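Local coordinates for Lin2722 protein (Listeria innocua, PDB 3DS8) that is of unknown function but belongs to the alpha/beta-hydrolase clan and probably acts as a serine hydrolase, at residues L175-E180 and D213-E218; D188-T193 and A220-L225; D97-S102 and V128-P133; D20-Q25 and K230-T235. All blocks are in the same frame, centred on the assembly; numbering follows the deposited sequence.

Contact 1 of 4, residues L175-E180 and D213-E218; sequences LAIAGE and DIQVGE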
loop_
_atom_site.group_PDB
_atom_site.type_symbol
_atom_site.label_atom_id
_atom_site.label_comp_id
_atom_site.label_asym_id
_atom_site.label_seq_id
_atom_site.Cartn_x
_atom_site.Cartn_y
_atom_site.Cartn_z
ATOM N N LEU A 175 6.577 3.352 -1.584
ATOM C CA LEU A 175 7.019 2.641 -2.773
ATOM C C LEU A 175 5.793 2.380 -3.623
ATOM O O LEU A 175 4.803 1.754 -3.162
ATOM C CB LEU A 175 7.675 1.285 -2.414
ATOM C CG LEU A 175 7.934 0.327 -3.574
ATOM C CD1 LEU A 175 8.905 0.946 -4.568
ATOM C CD2 LEU A 175 8.462 -1.056 -2.983
ATOM N N ALA A 176 5.809 2.899 -4.859
ATOM C CA ALA A 176 4.737 2.683 -5.809
ATOM C C ALA A 176 5.225 1.732 -6.895
ATOM O O ALA A 176 6.158 2.028 -7.671
ATOM C CB ALA A 176 4.267 4.015 -6.459
ATOM N N ILE A 177 4.600 0.564 -6.922
ATOM C CA ILE A 177 4.834 -0.450 -7.916
ATOM C C ILE A 177 3.768 -0.437 -8.975
ATOM O O ILE A 177 2.542 -0.418 -8.657
ATOM C CB ILE A 177 4.906 -1.835 -7.240
ATOM C CG1 ILE A 177 6.190 -1.952 -6.400
ATOM C CG2 ILE A 177 4.808 -2.967 -8.294
ATOM C CD1 ILE A 177 6.257 -3.225 -5.555
ATOM N N ALA A 178 4.185 -0.356 -10.234
ATOM C CA ALA A 178 3.253 -0.259 -11.336
ATOM C C ALA A 178 3.579 -1.276 -12.407
ATOM O O ALA A 178 4.752 -1.584 -12.642
ATOM C CB ALA A 178 3.270 1.128 -11.956
ATOM N N GLY A 179 2.543 -1.806 -13.043
ATOM C CA GLY A 179 2.726 -2.665 -14.231
ATOM C C GLY A 179 2.405 -1.963 -15.544
ATOM O O GLY A 179 1.557 -1.053 -15.625
ATOM N N GLU A 180 3.089 -2.395 -16.592
ATOM C CA GLU A 180 2.865 -1.936 -17.922
ATOM C C GLU A 180 2.955 -3.220 -18.806
ATOM O O GLU A 180 3.990 -3.935 -18.803
ATOM C CB GLU A 180 3.935 -0.895 -18.268
ATOM C CG GLU A 180 3.832 -0.380 -19.590
ATOM C CD GLU A 180 4.813 0.748 -19.880
ATOM O OE1 GLU A 180 6.043 0.586 -19.676
ATOM O OE2 GLU A 180 4.329 1.764 -20.391
ATOM N N ASP A 213 8.691 1.842 -9.080
ATOM C CA ASP A 213 9.264 0.656 -9.758
ATOM C C ASP A 213 8.233 0.216 -10.780
ATOM O O ASP A 213 7.084 -0.038 -10.422
ATOM C CB ASP A 213 9.460 -0.497 -8.744
ATOM C CG ASP A 213 9.479 -1.967 -9.402
ATOM O OD1 ASP A 213 10.577 -2.288 -9.830
ATOM O OD2 ASP A 213 8.425 -2.790 -9.477
ATOM N N ILE A 214 8.597 0.237 -12.049
ATOM C CA ILE A 214 7.699 -0.224 -13.122
ATOM C C ILE A 214 8.135 -1.599 -13.592
ATOM O O ILE A 214 9.325 -1.812 -13.875
ATOM C CB ILE A 214 7.725 0.716 -14.326
ATOM C CG1 ILE A 214 7.303 2.130 -13.922
ATOM C CG2 ILE A 214 6.806 0.161 -15.469
ATOM C CD1 ILE A 214 7.448 3.129 -15.049
ATOM N N GLN A 215 7.216 -2.547 -13.643
ATOM C CA GLN A 215 7.471 -3.823 -14.224
ATOM C C GLN A 215 6.784 -3.886 -15.593
ATOM O O GLN A 215 5.626 -3.521 -15.734
ATOM C CB GLN A 215 6.955 -4.982 -13.358
ATOM C CG GLN A 215 7.671 -5.152 -12.048
ATOM C CD GLN A 215 6.858 -5.997 -11.093
ATOM O OE1 GLN A 215 6.394 -7.108 -11.456
ATOM N NE2 GLN A 215 6.687 -5.495 -9.870
ATOM N N VAL A 216 7.503 -4.390 -16.579
ATOM C CA VAL A 216 6.977 -4.413 -17.951
ATOM C C VAL A 216 6.817 -5.839 -18.451
ATOM O O VAL A 216 7.694 -6.717 -18.251
ATOM C CB VAL A 216 7.852 -3.610 -18.930
ATOM C CG1 VAL A 216 7.171 -3.505 -20.310
ATOM C CG2 VAL A 216 8.147 -2.210 -18.382
ATOM N N GLY A 217 5.730 -6.066 -19.154
ATOM C CA GLY A 217 5.496 -7.339 -19.794
ATOM C C GLY A 217 4.154 -7.962 -19.477
ATOM O O GLY A 217 3.428 -7.540 -18.584
ATOM N N GLU A 218 3.825 -9.005 -20.232
ATOM C CA GLU A 218 2.583 -9.700 -20.050
ATOM C C GLU A 218 2.416 -10.231 -18.650
ATOM O O GLU A 218 1.289 -10.338 -18.176
ATOM C CB GLU A 218 2.410 -10.813 -21.088
ATOM C CG GLU A 218 3.371 -11.967 -21.000
ATOM C CD GLU A 218 3.107 -13.019 -22.073
ATOM O OE1 GLU A 218 2.154 -12.863 -22.880
ATOM O OE2 GLU A 218 3.877 -14.005 -22.113
#
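I177 meets D213 and Q215 on one face of a parallel strand pair. Chi1 of -70° sets CG1 beside the backbone N, and the CG2 methyl stands anti to that N and comes within 3.5 Å of Q215 NE2. The same methyl sits 3.8 Å from D213 OD2, and the side chains of I177 and D213 run alongside each other, pointing the same way. Within strand 209-216, Q215 NE2 donates to D213 OD2 over 3.2 Å; the oxygen is met nearly along its C-O axis and lies close to the plane of the Q215 amide. On the reverse face, E180 and V216 lie side by side, with E180 OE1 3.7 Å from V216 CG2, while E180 CB touches I214 CG2.

Between the two faces runs a parallel ladder of five backbone bonds. It starts with D213 N to A176 O, then A178 N to D213 O at 2.9 Å and Q215 N to A178 O at 2.8 Å. E180 N to Q215 O follows, and G217 N closes it on E180 O past the end of the second strand. Strands 173-180 and 209-216 are parallel neighbours in the central sheet of the alpha/beta-hydrolase fold, joined by a beta-alpha-beta crossover through helix 193-196. Further out, S231 on helix 229-240 accepts a second bond from Q215 NE2, and T228 OG1 bonds Q215 OE1. T193 OG1 hydrogen-bonds G179 O.

Q215 is thus a buried amide fixed in its rotation, gripped at oxygen and nitrogen, and its N-H to D213 OD2 would tend to offset the carboxylate's charge beside the I177 methyl.

Contact 2 of 4, residues D188-T193 and A220-L225; sequences DGIVPT and AVHQTL. With SO4 (sulfate ion), chain B.
H222 and D188 form a histidine-carboxylate pair which, with S102 nearby, fits the pattern of a Ser-His-Asp triad and probably marks the active site of an alpha/beta hydrolase. H222 ND1 donates to D188 OD2 over 2.7 Å. The carboxylate oxygen lies near the ring plane, whereas the nitrogen approaches from the syn side, 34° out of the carboxylate plane. D188 CG is held between its own backbone N and carbonyl carbon (chi1 74°), and OD1 takes two bonds from its own loop, from I190 N, an Asx turn, and from V191 N at 2.7 Å, which extends it to an Asx motif. The backbones join as well, H222 N to D188 O at 2.8 Å. I190 CB covers one face of the imidazole in a CH-pi contact, 4.1 Å from the ring centroid, and V191 CG2 comes obliquely to H222 CE1 at 3.4 Å. At the far edge, H222 NE2 donates to sulfate O2 over 2.9 Å; the ion, probably from the crystallisation liquor, is also bound by S12 OG and N103 N. Both segments are loops: 188-193 lies between strand 173-180 and helix 193-196, and 220-225 between strand 209-216 and helix 229-240.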
loop_
_atom_site.group_PDB
_atom_site.type_symbol
_atom_site.label_atom_id
_atom_site.label_comp_id
_atom_site.label_asym_id
_atom_site.label_seq_id
_atom_site.Cartn_x
_atom_site.Cartn_y
_atom_site.Cartn_z
ATOM N N ASP A 188 -1.662 -1.867 -16.856
ATOM C CA ASP A 188 -1.521 -3.230 -16.329
ATOM C C ASP A 188 -2.650 -4.182 -16.709
ATOM O O ASP A 188 -2.689 -5.317 -16.236
ATOM C CB ASP A 188 -1.262 -3.217 -14.817
ATOM C CG ASP A 188 -2.479 -2.875 -13.974
ATOM O OD1 ASP A 188 -3.627 -2.799 -14.498
ATOM O OD2 ASP A 188 -2.256 -2.681 -12.740
ATOM N N GLY A 189 -3.558 -3.729 -17.588
ATOM C CA GLY A 189 -4.675 -4.490 -18.045
ATOM C C GLY A 189 -5.968 -3.903 -17.471
ATOM O O GLY A 189 -7.052 -4.054 -18.049
ATOM N N ILE A 190 -5.851 -3.227 -16.325
ATOM C CA ILE A 190 -6.991 -2.632 -15.625
ATOM C C ILE A 190 -6.720 -1.154 -15.318
ATOM O O ILE A 190 -7.564 -0.281 -15.610
ATOM C CB ILE A 190 -7.302 -3.373 -14.325
ATOM C CG1 ILE A 190 -7.816 -4.795 -14.638
ATOM C CG2 ILE A 190 -8.397 -2.628 -13.496
ATOM C CD1 ILE A 190 -9.237 -4.808 -15.186
ATOM N N VAL A 191 -5.535 -0.902 -14.787
ATOM C CA VAL A 191 -5.098 0.430 -14.359
ATOM C C VAL A 191 -4.037 1.002 -15.327
ATOM O O VAL A 191 -2.984 0.386 -15.528
ATOM C CB VAL A 191 -4.505 0.366 -12.918
ATOM C CG1 VAL A 191 -3.995 1.794 -12.410
ATOM C CG2 VAL A 191 -5.507 -0.271 -11.903
ATOM N N PRO A 192 -4.252 2.233 -15.822
ATOM C CA PRO A 192 -3.185 2.902 -16.573
ATOM C C PRO A 192 -1.947 3.028 -15.696
ATOM O O PRO A 192 -2.015 3.374 -14.513
ATOM C CB PRO A 192 -3.799 4.269 -16.936
ATOM C CG PRO A 192 -5.272 4.050 -16.841
ATOM C CD PRO A 192 -5.459 3.059 -15.744
ATOM N N THR A 193 -0.802 2.758 -16.290
ATOM C CA THR A 193 0.448 2.774 -15.567
ATOM C C THR A 193 0.661 4.087 -14.854
ATOM O O THR A 193 1.051 4.123 -13.683
ATOM C CB THR A 193 1.620 2.472 -16.539
ATOM O OG1 THR A 193 1.344 1.264 -17.243
ATOM C CG2 THR A 193 2.892 2.340 -15.788
ATOM N N ALA A 220 3.058 -8.692 -15.907
ATOM C CA ALA A 220 2.794 -7.612 -14.978
ATOM C C ALA A 220 1.316 -7.278 -14.895
ATOM O O ALA A 220 0.955 -6.139 -14.591
ATOM C CB ALA A 220 3.601 -6.369 -15.380
ATOM N N VAL A 221 0.463 -8.248 -15.185
ATOM C CA VAL A 221 -0.977 -7.978 -15.220
ATOM C C VAL A 221 -1.530 -7.676 -13.845
ATOM O O VAL A 221 -1.067 -8.200 -12.844
ATOM C CB VAL A 221 -1.764 -9.116 -15.857
ATOM C CG1 VAL A 221 -1.442 -9.185 -17.339
ATOM C CG2 VAL A 221 -1.512 -10.433 -15.155
ATOM N N HIS A 222 -2.538 -6.817 -13.820
ATOM C CA HIS A 222 -3.107 -6.252 -12.602
ATOM C C HIS A 222 -3.416 -7.297 -11.533
ATOM O O HIS A 222 -3.028 -7.128 -10.383
ATOM C CB HIS A 222 -4.412 -5.496 -12.925
ATOM C CG HIS A 222 -4.937 -4.717 -11.773
ATOM N ND1 HIS A 222 -4.259 -3.631 -11.243
ATOM C CD2 HIS A 222 -6.069 -4.858 -11.042
ATOM C CE1 HIS A 222 -4.952 -3.152 -10.224
ATOM N NE2 HIS A 222 -6.046 -3.881 -10.074
ATOM N N GLN A 223 -4.111 -8.352 -11.937
ATOM C CA GLN A 223 -4.741 -9.301 -11.036
ATOM C C GLN A 223 -3.713 -10.038 -10.137
ATOM O O GLN A 223 -4.035 -10.414 -8.994
ATOM C CB GLN A 223 -5.555 -10.316 -11.855
ATOM C CG GLN A 223 -6.821 -9.739 -12.464
ATOM C CD GLN A 223 -6.688 -8.978 -13.826
ATOM O OE1 GLN A 223 -5.596 -8.692 -14.329
ATOM N NE2 GLN A 223 -7.871 -8.676 -14.428
ATOM N N THR A 224 -2.508 -10.222 -10.662
ATOM C CA THR A 224 -1.457 -10.965 -9.976
ATOM C C THR A 224 -0.180 -10.148 -9.714
ATOM O O THR A 224 0.905 -10.695 -9.422
ATOM C CB THR A 224 -1.165 -12.265 -10.750
ATOM O OG1 THR A 224 -0.883 -12.003 -12.133
ATOM C CG2 THR A 224 -2.398 -13.179 -10.653
ATOM N N LEU A 225 -0.268 -8.831 -9.843
ATOM C CA LEU A 225 0.928 -7.997 -9.752
ATOM C C LEU A 225 1.619 -8.078 -8.358
ATOM O O LEU A 225 2.828 -7.954 -8.233
ATOM C CB LEU A 225 0.591 -6.533 -10.108
ATOM C CG LEU A 225 1.775 -5.570 -10.224
ATOM C CD1 LEU A 225 2.749 -5.980 -11.324
ATOM C CD2 LEU A 225 1.223 -4.107 -10.433
HETATM S S SO4 B . -8.932 -2.695 -7.518
HETATM O O1 SO4 B . -8.290 -1.396 -7.817
HETATM O O2 SO4 B . -8.445 -3.733 -8.407
HETATM O O3 SO4 B . -8.621 -3.131 -6.151
HETATM O O4 SO4 B . -10.403 -2.521 -7.705
#

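Contact 3 of 4, residues D97-S102 and V128-P133; sequences DGVGHS and VAIGSP
S102 touches the loop beyond strand 123-130 through CB and OG, although its side chain leaves the backbone pointing away from that loop. Its CB lies 3.7 Å from G131 O, and it also sits above one face of the H101 ring, offset toward the rim. From there chi1 of -162° sends OG anti to the backbone N, where it passes 3.7 Å from P133 CD and stands 3.4 Å from G131 O; H222 NE2 is a closer polar neighbour. The residue's own backbone is held more firmly: S102 N donates to I130 O over 2.8 Å, and S132 OG gives its proton to S102 O, in the carbonyl plane on a lone pair, at 2.8 Å.

This strand-to-helix corner fits the nucleophile elbow of alpha/beta hydrolases, GxSxG running through G100, S102 and G104. The elbow's usual strain is visible in S102, with phi 54° and psi -116°, right before helix 103-114. I130 O also meets the edge of the H101 imidazole, where ND1 makes a weak bond of 3.4 Å; the H101 ring stacks with H226.

Earlier along the strands the pairing is plainly parallel. V128 N bonds G98 O, G100 N bonds V128 O, and I130 N reaches G100 O at 3.0 Å. On the face shared with H101, V99 CG1 packs 3.8 Å from I130 CD1, and V99 and V128 lie side by side beneath T235 of helix 229-240.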
loop_
_atom_site.group_PDB
_atom_site.type_symbol
_atom_site.label_atom_id
_atom_site.label_comp_id
_atom_site.label_asym_id
_atom_site.label_seq_id
_atom_site.Cartn_x
_atom_site.Cartn_y
_atom_site.Cartn_z
ATOM N N ASP A 97 4.064 -0.791 9.155
ATOM C CA ASP A 97 4.260 -0.705 7.706
ATOM C C ASP A 97 3.062 -1.365 7.019
ATOM O O ASP A 97 2.348 -2.133 7.645
ATOM C CB ASP A 97 5.520 -1.421 7.324
ATOM C CG ASP A 97 6.728 -0.824 7.955
ATOM O OD1 ASP A 97 6.753 0.389 8.176
ATOM O OD2 ASP A 97 7.676 -1.591 8.176
ATOM N N GLY A 98 2.764 -0.989 5.795
ATOM C CA GLY A 98 1.654 -1.589 5.074
ATOM C C GLY A 98 1.965 -1.838 3.613
ATOM O O GLY A 98 2.671 -1.067 2.997
ATOM N N VAL A 99 1.456 -2.943 3.099
ATOM C CA VAL A 99 1.527 -3.284 1.700
ATOM C C VAL A 99 0.096 -3.482 1.256
ATOM O O VAL A 99 -0.631 -4.285 1.839
ATOM C CB VAL A 99 2.282 -4.578 1.455
ATOM C CG1 VAL A 99 2.385 -4.833 -0.070
ATOM C CG2 VAL A 99 3.674 -4.546 2.100
ATOM N N GLY A 100 -0.309 -2.787 0.197
ATOM C CA GLY A 100 -1.652 -2.914 -0.332
ATOM C C GLY A 100 -1.715 -3.157 -1.831
ATOM O O GLY A 100 -1.062 -2.451 -2.602
ATOM N N HIS A 101 -2.416 -4.195 -2.249
ATOM C CA HIS A 101 -2.625 -4.447 -3.668
ATOM C C HIS A 101 -3.813 -3.602 -4.109
ATOM O O HIS A 101 -4.897 -3.708 -3.514
ATOM C CB HIS A 101 -2.885 -5.935 -3.848
ATOM C CG HIS A 101 -3.174 -6.374 -5.245
ATOM N ND1 HIS A 101 -2.556 -5.855 -6.369
ATOM C CD2 HIS A 101 -4.013 -7.347 -5.688
ATOM C CE1 HIS A 101 -3.028 -6.483 -7.439
ATOM N NE2 HIS A 101 -3.905 -7.391 -7.054
ATOM N N SER A 102 -3.605 -2.811 -5.148
ATOM C CA SER A 102 -4.647 -2.064 -5.840
ATOM C C SER A 102 -5.470 -1.191 -4.885
ATOM O O SER A 102 -4.908 -0.300 -4.269
ATOM C CB SER A 102 -5.471 -3.003 -6.744
ATOM O OG SER A 102 -6.167 -2.188 -7.706
ATOM N N VAL A 128 3.693 0.460 0.823
ATOM C CA VAL A 128 3.873 -0.121 -0.506
ATOM C C VAL A 128 2.525 -0.281 -1.201
ATOM O O VAL A 128 1.569 -0.902 -0.677
ATOM C CB VAL A 128 4.599 -1.497 -0.447
ATOM C CG1 VAL A 128 4.803 -2.076 -1.875
ATOM C CG2 VAL A 128 5.946 -1.409 0.280
ATOM N N ALA A 129 2.400 0.384 -2.359
ATOM C CA ALA A 129 1.164 0.349 -3.155
ATOM C C ALA A 129 1.447 -0.370 -4.477
ATOM O O ALA A 129 2.326 0.058 -5.210
ATOM C CB ALA A 129 0.656 1.795 -3.412
ATOM N N ILE A 130 0.736 -1.470 -4.741
ATOM C CA ILE A 130 1.040 -2.338 -5.883
ATOM C C ILE A 130 -0.147 -2.240 -6.850
ATOM O O ILE A 130 -1.232 -2.771 -6.570
ATOM C CB ILE A 130 1.306 -3.798 -5.438
ATOM C CG1 ILE A 130 2.413 -3.841 -4.376
ATOM C CG2 ILE A 130 1.636 -4.665 -6.640
ATOM C CD1 ILE A 130 2.680 -5.225 -3.845
ATOM N N GLY A 131 0.069 -1.541 -7.975
ATOM C CA GLY A 131 -0.963 -1.336 -9.002
ATOM C C GLY A 131 -2.182 -0.560 -8.509
ATOM O O GLY A 131 -3.316 -0.862 -8.887
ATOM N N SER A 132 -1.962 0.463 -7.687
ATOM C CA SER A 132 -3.066 1.169 -7.048
ATOM C C SER A 132 -3.505 2.294 -7.971
ATOM O O SER A 132 -2.657 3.087 -8.378
ATOM C CB SER A 132 -2.675 1.740 -5.683
ATOM O OG SER A 132 -2.351 0.701 -4.734
ATOM N N PRO A 133 -4.807 2.375 -8.278
ATOM C CA PRO A 133 -5.221 3.408 -9.236
ATOM C C PRO A 133 -5.460 4.768 -8.562
ATOM O O PRO A 133 -6.603 5.210 -8.342
ATOM C CB PRO A 133 -6.480 2.794 -9.834
ATOM C CG PRO A 133 -7.053 1.983 -8.717
ATOM C CD PRO A 133 -5.928 1.471 -7.938
#

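Contact 4 of 4, residues D20-Q25 and K230-T235; sequences DKMADQ and KSIEKT
I232 pushes in among K21, M22 and Q25 where two helices pack over the same face of the central sheet of the alpha/beta-hydrolase fold. The segments of helix 20-30 and helix 229-240 cross at -48° with their axes 10.4 Å apart, and the CA atoms of M22 and I232 come nearest each other, 6.0 Å apart.

The apolar packing centres on I232. Its CD1 methyl meets the aliphatic chain of K21, 3.9 Å from CD, with the two side chains crossing at about a right angle. K21 is fully extended, and its NZ goes on to the carbonyl of E227, so only the methylene part serves this contact. M22, a selenomethionine in this crystal, is extended to SE and then bent at chi3 (-72°); that turn brings CE 4.1 Å from I232 CG1. The same end of M22 meets T235, SE lying 3.9 Å from CG2. Beneath, M22 and T235 both rest on I130 of strand 123-130, and M22 also touches L8 of strand 6-9.

Polar groups meet the isoleucine through packing alone. The amide of Q25 crosses I232 at about a right angle, with OE1 a tight 3.1 Å from CD1 and NE2 3.5 Å from CG2, so the branched side chain lies against both ends of the amide. K21 and Q25 both meet its CD1 methyl, on the more open side of the interface.

Within the second helix, T235 OG1 donates to S231 O over 2.9 Å, reaching that carbonyl from the face opposite to the one met by T235 N.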
loop_
_atom_site.group_PDB
_atom_site.type_symbol
_atom_site.label_atom_id
_atom_site.label_comp_id
_atom_site.label_asym_id
_atom_site.label_seq_id
_atom_site.Cartn_x
_atom_site.Cartn_y
_atom_site.Cartn_z
ATOM N N ASP A 20 -0.922 -13.975 0.510
ATOM C CA ASP A 20 -0.201 -15.113 1.102
ATOM C C ASP A 20 1.083 -15.492 0.370
ATOM O O ASP A 20 1.987 -16.058 0.994
ATOM C CB ASP A 20 -1.093 -16.345 1.243
ATOM C CG ASP A 20 -1.985 -16.306 2.511
ATOM O OD1 ASP A 20 -1.865 -15.392 3.371
ATOM O OD2 ASP A 20 -2.793 -17.220 2.653
ATOM N N LYS A 21 1.211 -15.207 -0.926
ATOM C CA LYS A 21 2.467 -15.592 -1.572
ATOM C C LYS A 21 3.587 -14.768 -0.940
ATOM O O LYS A 21 4.634 -15.314 -0.520
ATOM C CB LYS A 21 2.433 -15.444 -3.067
ATOM C CG LYS A 21 3.699 -15.954 -3.758
ATOM C CD LYS A 21 3.665 -15.746 -5.247
ATOM C CE LYS A 21 4.917 -16.292 -5.965
ATOM N NZ LYS A 21 4.906 -16.055 -7.446
HETATM N N MSE A 22 3.361 -13.469 -0.903
HETATM C CA MSE A 22 4.268 -12.538 -0.234
HETATM C C MSE A 22 4.513 -12.891 1.224
HETATM O O MSE A 22 5.663 -12.994 1.677
HETATM C CB MSE A 22 3.708 -11.120 -0.297
HETATM C CG MSE A 22 4.634 -10.147 0.337
HETATM SE SE MSE A 22 3.829 -8.385 0.117
HETATM C CE MSE A 22 4.144 -8.161 -1.840
ATOM N N ALA A 23 3.433 -13.084 1.976
ATOM C CA ALA A 23 3.573 -13.413 3.379
ATOM C C ALA A 23 4.390 -14.672 3.611
ATOM O O ALA A 23 5.245 -14.717 4.521
ATOM C CB ALA A 23 2.209 -13.499 4.054
ATOM N N ASP A 24 4.114 -15.713 2.831
ATOM C CA ASP A 24 4.824 -16.981 2.966
ATOM C C ASP A 24 6.318 -16.801 2.665
ATOM O O ASP A 24 7.152 -17.390 3.322
ATOM C CB ASP A 24 4.227 -18.064 2.046
ATOM C CG ASP A 24 2.882 -18.630 2.559
ATOM O OD1 ASP A 24 2.462 -18.292 3.701
ATOM O OD2 ASP A 24 2.265 -19.431 1.799
ATOM N N GLN A 25 6.651 -16.000 1.653
ATOM C CA GLN A 25 8.039 -15.714 1.360
ATOM C C GLN A 25 8.726 -14.972 2.547
ATOM O O GLN A 25 9.836 -15.324 2.950
ATOM C CB GLN A 25 8.188 -14.961 0.050
ATOM C CG GLN A 25 8.115 -15.868 -1.170
ATOM C CD GLN A 25 8.454 -15.153 -2.463
ATOM O OE1 GLN A 25 7.569 -14.966 -3.292
ATOM N NE2 GLN A 25 9.682 -14.689 -2.603
ATOM N N LYS A 230 9.314 -9.959 -8.993
ATOM C CA LYS A 230 9.875 -8.625 -8.816
ATOM C C LYS A 230 9.137 -7.809 -7.739
ATOM O O LYS A 230 9.774 -7.024 -7.016
ATOM C CB LYS A 230 9.845 -7.842 -10.118
ATOM C CG LYS A 230 10.374 -6.428 -9.994
ATOM C CD LYS A 230 11.877 -6.378 -9.484
ATOM C CE LYS A 230 12.501 -4.966 -9.667
ATOM N NZ LYS A 230 13.954 -4.928 -9.192
ATOM N N SER A 231 7.803 -7.882 -7.725
ATOM C CA SER A 231 7.016 -7.213 -6.698
ATOM C C SER A 231 7.431 -7.646 -5.308
ATOM O O SER A 231 7.659 -6.828 -4.416
ATOM C CB SER A 231 5.489 -7.415 -6.859
ATOM O OG SER A 231 5.033 -6.600 -7.913
ATOM N N ILE A 232 7.548 -8.939 -5.134
ATOM C CA ILE A 232 7.903 -9.469 -3.809
ATOM C C ILE A 232 9.343 -9.104 -3.415
ATOM O O ILE A 232 9.614 -8.683 -2.253
ATOM C CB ILE A 232 7.635 -10.981 -3.726
ATOM C CG1 ILE A 232 6.116 -11.197 -3.868
ATOM C CG2 ILE A 232 8.151 -11.508 -2.369
ATOM C CD1 ILE A 232 5.693 -12.659 -4.105
ATOM N N GLU A 233 10.256 -9.212 -4.351
ATOM C CA GLU A 233 11.664 -8.814 -4.117
ATOM C C GLU A 233 11.759 -7.325 -3.759
ATOM O O GLU A 233 12.457 -6.953 -2.805
ATOM C CB GLU A 233 12.522 -9.116 -5.337
ATOM C CG GLU A 233 12.627 -10.581 -5.654
ATOM C CD GLU A 233 12.824 -10.868 -7.168
ATOM O OE1 GLU A 233 13.363 -10.000 -7.903
ATOM O OE2 GLU A 233 12.439 -11.971 -7.599
ATOM N N LYS A 234 11.049 -6.481 -4.508
ATOM C CA LYS A 234 11.153 -5.031 -4.265
ATOM C C LYS A 234 10.532 -4.658 -2.906
ATOM O O LYS A 234 11.054 -3.805 -2.184
ATOM C CB LYS A 234 10.548 -4.263 -5.430
ATOM C CG LYS A 234 10.945 -2.793 -5.452
ATOM C CD LYS A 234 12.346 -2.549 -5.925
ATOM C CE LYS A 234 12.709 -1.061 -5.841
ATOM N NZ LYS A 234 14.140 -0.762 -6.193
ATOM N N THR A 235 9.414 -5.317 -2.580
ATOM C CA THR A 235 8.723 -5.113 -1.345
ATOM C C THR A 235 9.600 -5.550 -0.166
ATOM O O THR A 235 9.743 -4.834 0.823
ATOM C CB THR A 235 7.320 -5.812 -1.359
ATOM O OG1 THR A 235 6.503 -5.196 -2.365
ATOM C CG2 THR A 235 6.616 -5.642 -0.040
#

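Along the chain, contact 4 encloses the rest: helix 20-30 comes first and helix 229-240 last, contact 3 closes before contacts 1 and 2 open, and those two interleave. Contacts 1 and 3 are neighbouring steps of one sheet, centres about 12 Å apart, joined where strand 173-180 pairs with strand 123-130. Contact 2 hangs off the carboxyl ends of these strands, its centre about 8 Å from that of contact 1 and 12 Å from that of contact 3, bringing H222 up to S102. Contact 4 covers one sheet face. Together they suggest a hydrolase core whose loops assemble the likely triad at the strand ends.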